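Local atomic coordinates of 3-phytase (Klebsiella pneumoniae, PDB entry 2WNH), a protein that probably removes phosphate from phytate (inositol hexakisphosphate) by hydrolysis, starting at the 3-position, as a member of the histidine acid phosphatase family. Residues W14-V19 against V322-R327; L22-I27 against I315-S320. The protein carries 3 engineered substitutions. All coordinates share one frame; numbering follows the deposited sequence.

Contact 1: W14-V19 against V322-R327; sequences WQLEKV and VLERWR
Q15 and R327 lie side by side on neighbouring strands, and OE1 of Q15 is held by NE and NH2 of R327, each 2.9 Å away. The amide oxygen sits in the guanidinium plane although the amide is turned 49° against it. E17 uses a face of the same guanidinium: its OE1 lies 3.4 Å from R327 CZ, the two flat groups stacked, an attraction of charges with no N-H aimed at the oxygen. R325 meets E17 differently: with the two planes nearly perpendicular, R325 NE reaches E17 OE2 from above the carboxylate plane, at 3.0 Å. A bend in the R325 chain (chi3 80°) turns its guanidinium to this carboxylate.

E17 can point toward the partner strand because a classic beta bulge shifts by one the register between the antiparallel neighbours 14-24 and 320-328, with E17 the extra residue. E17 and K18 both face R325, whose carbonyl O takes the E17 N-H at 2.8 Å and that of K18 only weakly. K18 lays CB over the R325 guanidinium, and a water accepts from K18 NZ and R325 NH1. E17 OE2 also bridges to R334, K18 NZ also donates to G273 O and R325 NH1 to V274 O.

On the other face of the sheet, L16 suits the indole of W326: its CB stands 3.7 Å above the centroid of the six-membered ring, a CH-pi contact. In the ring plane, W326 NE1 donates to E324 OE1 at 2.9 Å; OE1 also pairs with R337, while OE2 binds Y75 and Y339. D13 of the second subunit forms a salt bridge with R327 NH2, and Q15 NE2 reaches R12 O of that subunit.

Contact 2: L22-I27 against I315-S320; sequences LSRHGI and IPPGSS
P316 O, packed against CD of R24, accepts two bonds from S319: OG at 2.7 Å and the backbone N at 3.1 Å. The second closes a type II turn over P316-S319. S319 OG stands between its own N and carbonyl carbon (chi1 68°), from where it reaches back into the turn. P317 and G318 suit the central positions, since proline has the restricted phi wanted at the first and G318 takes a positive phi at the second.

R24 runs extended past this turn, with CG anti to the backbone N (chi1 -172°), and its NH1 donates to I315 O at 2.8 Å in a bent bond. Its backbone N binds S319 O at 2.9 Å, continuing the pairing of strand 14-24. G318 N donates to H25 O at 2.9 Å from above the carbonyl plane, and the P317 ring packs its CG against CG1 of I27. A water donates to both S23 OG and G318 O.

R24, H25 and G26 belong to the RHG signature of histidine acid phosphatases, whose histidine is the phosphate-accepting nucleophile in relatives; H25 probably acts likewise. Its ND1 donates almost straight to G26 O at 2.8 Å, in the ring plane, which fixes the ring's rotation. With NH2 of R24 in a salt bridge to E212 and NH1 on a carbonyl, the guanidinium is held at both ends, consistent with a signature loop set before substrate arrives.

How the contacts relate
Contacts 1 and 2 have centres 21 Å apart and share strand 14-24, with segment 14-19 at its start and segment 22-27 running off its end. Strand 320-328 lies antiparallel beside it, so the order along the chain is 14-19, 22-27, 315-320, 322-327: contact 2 is the inner pair and contact 1 the outer. Some 290 residues, including most of the helical residues, lie between the inner segments. One pair of strands thus runs from the interface with the second subunit, at contact 1, to the signature loop of contact 2, about 5 Å from the centre of the folded chain, at the C-terminal end of strand 14-24, which probably presents the catalytic histidine.

Contact 1: W14-V19 against V322-R327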
loop_
_atom_site.group_PDB
_atom_site.type_symbol
_atom_site.label_atom_id
_atom_site.label_comp_id
_atom_site.label_asym_id
_atom_site.label_seq_id
_atom_site.Cartn_x
_atom_site.Cartn_y
_atom_site.Cartn_z
ATOM N N TRP B 14 -9.184 4.534 -29.650
ATOM C CA TRP B 14 -10.531 4.549 -29.091
ATOM C C TRP B 14 -10.490 5.169 -27.718
ATOM O O TRP B 14 -9.622 4.834 -26.934
ATOM C CB TRP B 14 -11.121 3.129 -28.993
ATOM C CG TRP B 14 -11.427 2.559 -30.331
ATOM C CD1 TRP B 14 -10.766 1.532 -30.964
ATOM C CD2 TRP B 14 -12.457 2.995 -31.234
ATOM N NE1 TRP B 14 -11.334 1.313 -32.195
ATOM C CE2 TRP B 14 -12.367 2.191 -32.389
ATOM C CE3 TRP B 14 -13.446 3.990 -31.175
ATOM C CZ2 TRP B 14 -13.234 2.348 -33.480
ATOM C CZ3 TRP B 14 -14.305 4.141 -32.252
ATOM C CH2 TRP B 14 -14.192 3.323 -33.390
ATOM N N GLN B 15 -11.431 6.070 -27.452
ATOM C CA GLN B 15 -11.460 6.793 -26.182
ATOM C C GLN B 15 -12.831 6.655 -25.506
ATOM O O GLN B 15 -13.848 6.940 -26.110
ATOM C CB GLN B 15 -11.186 8.271 -26.474
ATOM C CG GLN B 15 -11.383 9.198 -25.322
ATOM C CD GLN B 15 -11.303 10.639 -25.779
ATOM O OE1 GLN B 15 -12.230 11.171 -26.400
ATOM N NE2 GLN B 15 -10.173 11.278 -25.487
ATOM N N LEU B 16 -12.851 6.225 -24.246
ATOM C CA LEU B 16 -14.116 6.108 -23.527
ATOM C C LEU B 16 -14.534 7.456 -22.951
ATOM O O LEU B 16 -13.757 8.080 -22.204
ATOM C CB LEU B 16 -13.994 5.074 -22.402
ATOM C CG LEU B 16 -15.211 4.860 -21.485
ATOM C CD1 LEU B 16 -16.387 4.320 -22.306
ATOM C CD2 LEU B 16 -14.832 3.862 -20.412
ATOM N N GLU B 17 -15.739 7.914 -23.309
ATOM C CA GLU B 17 -16.254 9.200 -22.821
ATOM C C GLU B 17 -17.220 9.145 -21.653
ATOM O O GLU B 17 -17.291 10.087 -20.856
ATOM C CB GLU B 17 -16.997 9.952 -23.924
ATOM C CG GLU B 17 -16.183 10.246 -25.163
ATOM C CD GLU B 17 -16.960 11.143 -26.086
ATOM O OE1 GLU B 17 -16.931 12.369 -25.910
ATOM O OE2 GLU B 17 -17.616 10.610 -26.997
ATOM N N LYS B 18 -18.037 8.094 -21.587
ATOM C CA LYS B 18 -19.167 8.096 -20.658
ATOM C C LYS B 18 -19.644 6.678 -20.436
ATOM O O LYS B 18 -19.716 5.894 -21.378
ATOM C CB LYS B 18 -20.326 8.944 -21.220
ATOM C CG LYS B 18 -21.611 9.017 -20.358
ATOM C CD LYS B 18 -21.336 9.541 -18.978
ATOM C CE LYS B 18 -22.618 9.762 -18.178
ATOM N NZ LYS B 18 -23.380 10.977 -18.635
ATOM N N VAL B 19 -19.940 6.361 -19.177
ATOM C CA VAL B 19 -20.562 5.099 -18.808
ATOM C C VAL B 19 -21.913 5.375 -18.152
ATOM O O VAL B 19 -22.036 6.232 -17.267
ATOM C CB VAL B 19 -19.675 4.307 -17.790
ATOM C CG1 VAL B 19 -20.368 2.995 -17.386
ATOM C CG2 VAL B 19 -18.271 3.993 -18.358
ATOM N N VAL B 322 -24.861 -2.209 -19.120
ATOM C CA VAL B 322 -24.002 -1.047 -19.309
ATOM C C VAL B 322 -24.140 -0.464 -20.706
ATOM O O VAL B 322 -24.086 -1.207 -21.695
ATOM C CB VAL B 322 -22.505 -1.372 -19.037
ATOM C CG1 VAL B 322 -21.641 -0.106 -19.266
ATOM C CG2 VAL B 322 -22.300 -1.930 -17.622
ATOM N N LEU B 323 -24.225 0.871 -20.776
ATOM C CA LEU B 323 -24.043 1.603 -22.039
ATOM C C LEU B 323 -22.766 2.443 -21.923
ATOM O O LEU B 323 -22.599 3.177 -20.946
ATOM C CB LEU B 323 -25.206 2.562 -22.269
ATOM C CG LEU B 323 -26.623 2.010 -22.122
ATOM C CD1 LEU B 323 -27.643 3.162 -22.276
ATOM C CD2 LEU B 323 -26.877 0.898 -23.115
ATOM N N GLU B 324 -21.902 2.344 -22.924
ATOM C CA GLU B 324 -20.680 3.153 -22.992
ATOM C C GLU B 324 -20.628 3.974 -24.281
ATOM O O GLU B 324 -20.763 3.419 -25.364
ATOM C CB GLU B 324 -19.437 2.243 -22.962
ATOM C CG GLU B 324 -19.146 1.601 -21.585
ATOM C CD GLU B 324 -18.048 0.525 -21.634
ATOM O OE1 GLU B 324 -17.551 0.169 -22.739
ATOM O OE2 GLU B 324 -17.681 -0.001 -20.556
ATOM N N ARG B 325 -20.376 5.275 -24.154
ATOM C CA ARG B 325 -20.087 6.111 -25.332
ATOM C C ARG B 325 -18.587 6.197 -25.546
ATOM O O ARG B 325 -17.855 6.616 -24.652
ATOM C CB ARG B 325 -20.655 7.529 -25.175
ATOM C CG ARG B 325 -20.589 8.317 -26.495
ATOM C CD ARG B 325 -21.194 9.684 -26.348
ATOM N NE ARG B 325 -20.303 10.657 -25.724
ATOM C CZ ARG B 325 -20.539 11.267 -24.565
ATOM N NH1 ARG B 325 -21.628 10.978 -23.849
ATOM N NH2 ARG B 325 -19.670 12.162 -24.105
ATOM N N TRP B 326 -18.162 5.777 -26.740
ATOM C CA TRP B 326 -16.780 5.780 -27.179
ATOM C C TRP B 326 -16.594 6.743 -28.336
ATOM O O TRP B 326 -17.522 7.038 -29.073
ATOM C CB TRP B 326 -16.371 4.392 -27.652
ATOM C CG TRP B 326 -16.211 3.390 -26.529
ATOM C CD1 TRP B 326 -17.207 2.644 -25.920
ATOM C CD2 TRP B 326 -14.985 3.015 -25.880
ATOM N NE1 TRP B 326 -16.665 1.841 -24.951
ATOM C CE2 TRP B 326 -15.309 2.042 -24.898
ATOM C CE3 TRP B 326 -13.646 3.411 -26.029
ATOM C CZ2 TRP B 326 -14.336 1.455 -24.064
ATOM C CZ3 TRP B 326 -12.669 2.821 -25.198
ATOM C CH2 TRP B 326 -13.026 1.846 -24.234
ATOM N N ARG B 327 -15.367 7.208 -28.499
ATOM C CA ARG B 327 -15.043 8.128 -29.585
ATOM C C ARG B 327 -13.819 7.601 -30.300
ATOM O O ARG B 327 -12.839 7.162 -29.668
ATOM C CB ARG B 327 -14.778 9.516 -29.018
ATOM C CG ARG B 327 -14.426 10.536 -30.048
ATOM C CD ARG B 327 -14.864 11.894 -29.555
ATOM N NE ARG B 327 -14.118 12.302 -28.358
ATOM C CZ ARG B 327 -14.298 13.467 -27.748
ATOM N NH1 ARG B 327 -15.192 14.328 -28.221
ATOM N NH2 ARG B 327 -13.585 13.772 -26.664
HETATM O O HOH W 1 -23.000 12.131 -21.330
#

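Contact 2: L22-I27 against I315-S320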
loop_
_atom_site.group_PDB
_atom_site.type_symbol
_atom_site.label_atom_id
_atom_site.label_comp_id
_atom_site.label_asym_id
_atom_site.label_seq_id
_atom_site.Cartn_x
_atom_site.Cartn_y
_atom_site.Cartn_z
ATOM N N LEU B 22 -26.762 0.271 -15.103
ATOM C CA LEU B 22 -27.938 -0.137 -14.333
ATOM C C LEU B 22 -27.635 -1.486 -13.686
ATOM O O LEU B 22 -27.620 -2.511 -14.369
ATOM C CB LEU B 22 -29.183 -0.241 -15.251
ATOM C CG LEU B 22 -30.482 -0.720 -14.552
ATOM C CD1 LEU B 22 -30.941 0.257 -13.444
ATOM C CD2 LEU B 22 -31.613 -0.965 -15.559
ATOM N N SER B 23 -27.449 -1.475 -12.366
ATOM C CA SER B 23 -27.052 -2.638 -11.597
ATOM C C SER B 23 -28.236 -3.199 -10.828
ATOM O O SER B 23 -29.061 -2.431 -10.330
ATOM C CB SER B 23 -25.994 -2.228 -10.571
ATOM O OG SER B 23 -25.559 -3.345 -9.790
ATOM N N ARG B 24 -28.279 -4.527 -10.688
ATOM C CA ARG B 24 -29.186 -5.164 -9.745
ATOM C C ARG B 24 -28.539 -5.043 -8.379
ATOM O O ARG B 24 -27.302 -4.989 -8.264
ATOM C CB ARG B 24 -29.379 -6.662 -10.086
ATOM C CG ARG B 24 -30.479 -7.318 -9.249
ATOM C CD ARG B 24 -30.555 -8.837 -9.433
ATOM N NE ARG B 24 -31.479 -9.401 -8.420
ATOM C CZ ARG B 24 -31.671 -10.702 -8.192
ATOM N NH1 ARG B 24 -31.036 -11.613 -8.917
ATOM N NH2 ARG B 24 -32.494 -11.093 -7.212
ATOM N N HIS B 25 -29.361 -5.025 -7.339
ATOM C CA HIS B 25 -28.811 -5.167 -5.988
ATOM C C HIS B 25 -28.069 -6.512 -5.843
ATOM O O HIS B 25 -28.225 -7.425 -6.668
ATOM C CB HIS B 25 -29.926 -5.006 -4.958
ATOM C CG HIS B 25 -31.022 -6.006 -5.116
ATOM N ND1 HIS B 25 -30.874 -7.338 -4.787
ATOM C CD2 HIS B 25 -32.291 -5.865 -5.576
ATOM C CE1 HIS B 25 -32.007 -7.977 -5.038
ATOM N NE2 HIS B 25 -32.880 -7.106 -5.518
ATOM N N GLY B 26 -27.215 -6.600 -4.830
ATOM C CA GLY B 26 -26.504 -7.840 -4.531
ATOM C C GLY B 26 -27.387 -8.866 -3.834
ATOM O O GLY B 26 -28.609 -8.692 -3.721
ATOM N N ILE B 27 -26.754 -9.943 -3.376
ATOM C CA ILE B 27 -27.464 -11.061 -2.743
ATOM C C ILE B 27 -28.318 -10.635 -1.541
ATOM O O ILE B 27 -27.876 -9.881 -0.680
ATOM C CB ILE B 27 -26.465 -12.170 -2.333
ATOM C CG1 ILE B 27 -25.672 -12.645 -3.566
ATOM C CG2 ILE B 27 -27.175 -13.329 -1.585
ATOM C CD1 ILE B 27 -24.364 -13.315 -3.201
ATOM N N ILE B 315 -30.783 -12.668 -14.655
ATOM C CA ILE B 315 -30.165 -11.467 -14.079
ATOM C C ILE B 315 -29.643 -11.775 -12.647
ATOM O O ILE B 315 -30.396 -11.697 -11.666
ATOM C CB ILE B 315 -31.199 -10.276 -14.063
ATOM C CG1 ILE B 315 -31.765 -9.999 -15.465
ATOM C CG2 ILE B 315 -30.590 -8.994 -13.437
ATOM C CD1 ILE B 315 -33.216 -9.413 -15.422
ATOM N N PRO B 316 -28.360 -12.174 -12.523
ATOM C CA PRO B 316 -27.770 -12.499 -11.223
ATOM C C PRO B 316 -27.615 -11.323 -10.271
ATOM O O PRO B 316 -27.597 -10.157 -10.692
ATOM C CB PRO B 316 -26.382 -13.052 -11.605
ATOM C CG PRO B 316 -26.555 -13.560 -13.019
ATOM C CD PRO B 316 -27.421 -12.465 -13.621
ATOM N N PRO B 317 -27.509 -11.603 -8.968
ATOM C CA PRO B 317 -27.259 -10.496 -8.025
ATOM C C PRO B 317 -25.967 -9.747 -8.366
ATOM O O PRO B 317 -24.948 -10.381 -8.733
ATOM C CB PRO B 317 -27.119 -11.215 -6.673
ATOM C CG PRO B 317 -26.800 -12.658 -7.050
ATOM C CD PRO B 317 -27.608 -12.904 -8.290
ATOM N N GLY B 318 -26.020 -8.425 -8.255
ATOM C CA GLY B 318 -24.903 -7.549 -8.577
ATOM C C GLY B 318 -24.516 -7.526 -10.054
ATOM O O GLY B 318 -23.473 -6.985 -10.404
ATOM N N SER B 319 -25.347 -8.097 -10.930
ATOM C CA SER B 319 -25.101 -8.025 -12.368
ATOM C C SER B 319 -25.528 -6.638 -12.874
ATOM O O SER B 319 -26.235 -5.917 -12.166
ATOM C CB SER B 319 -25.897 -9.114 -13.091
ATOM O OG SER B 319 -27.297 -8.850 -13.003
ATOM N N SER B 320 -25.085 -6.247 -14.066
ATOM C CA SER B 320 -25.488 -4.935 -14.584
ATOM C C SER B 320 -25.555 -4.871 -16.101
ATOM O O SER B 320 -24.897 -5.643 -16.786
ATOM C CB SER B 320 -24.594 -3.818 -14.048
ATOM O OG SER B 320 -23.302 -3.892 -14.603
HETATM O O HOH W 2 -22.989 -4.234 -10.286
#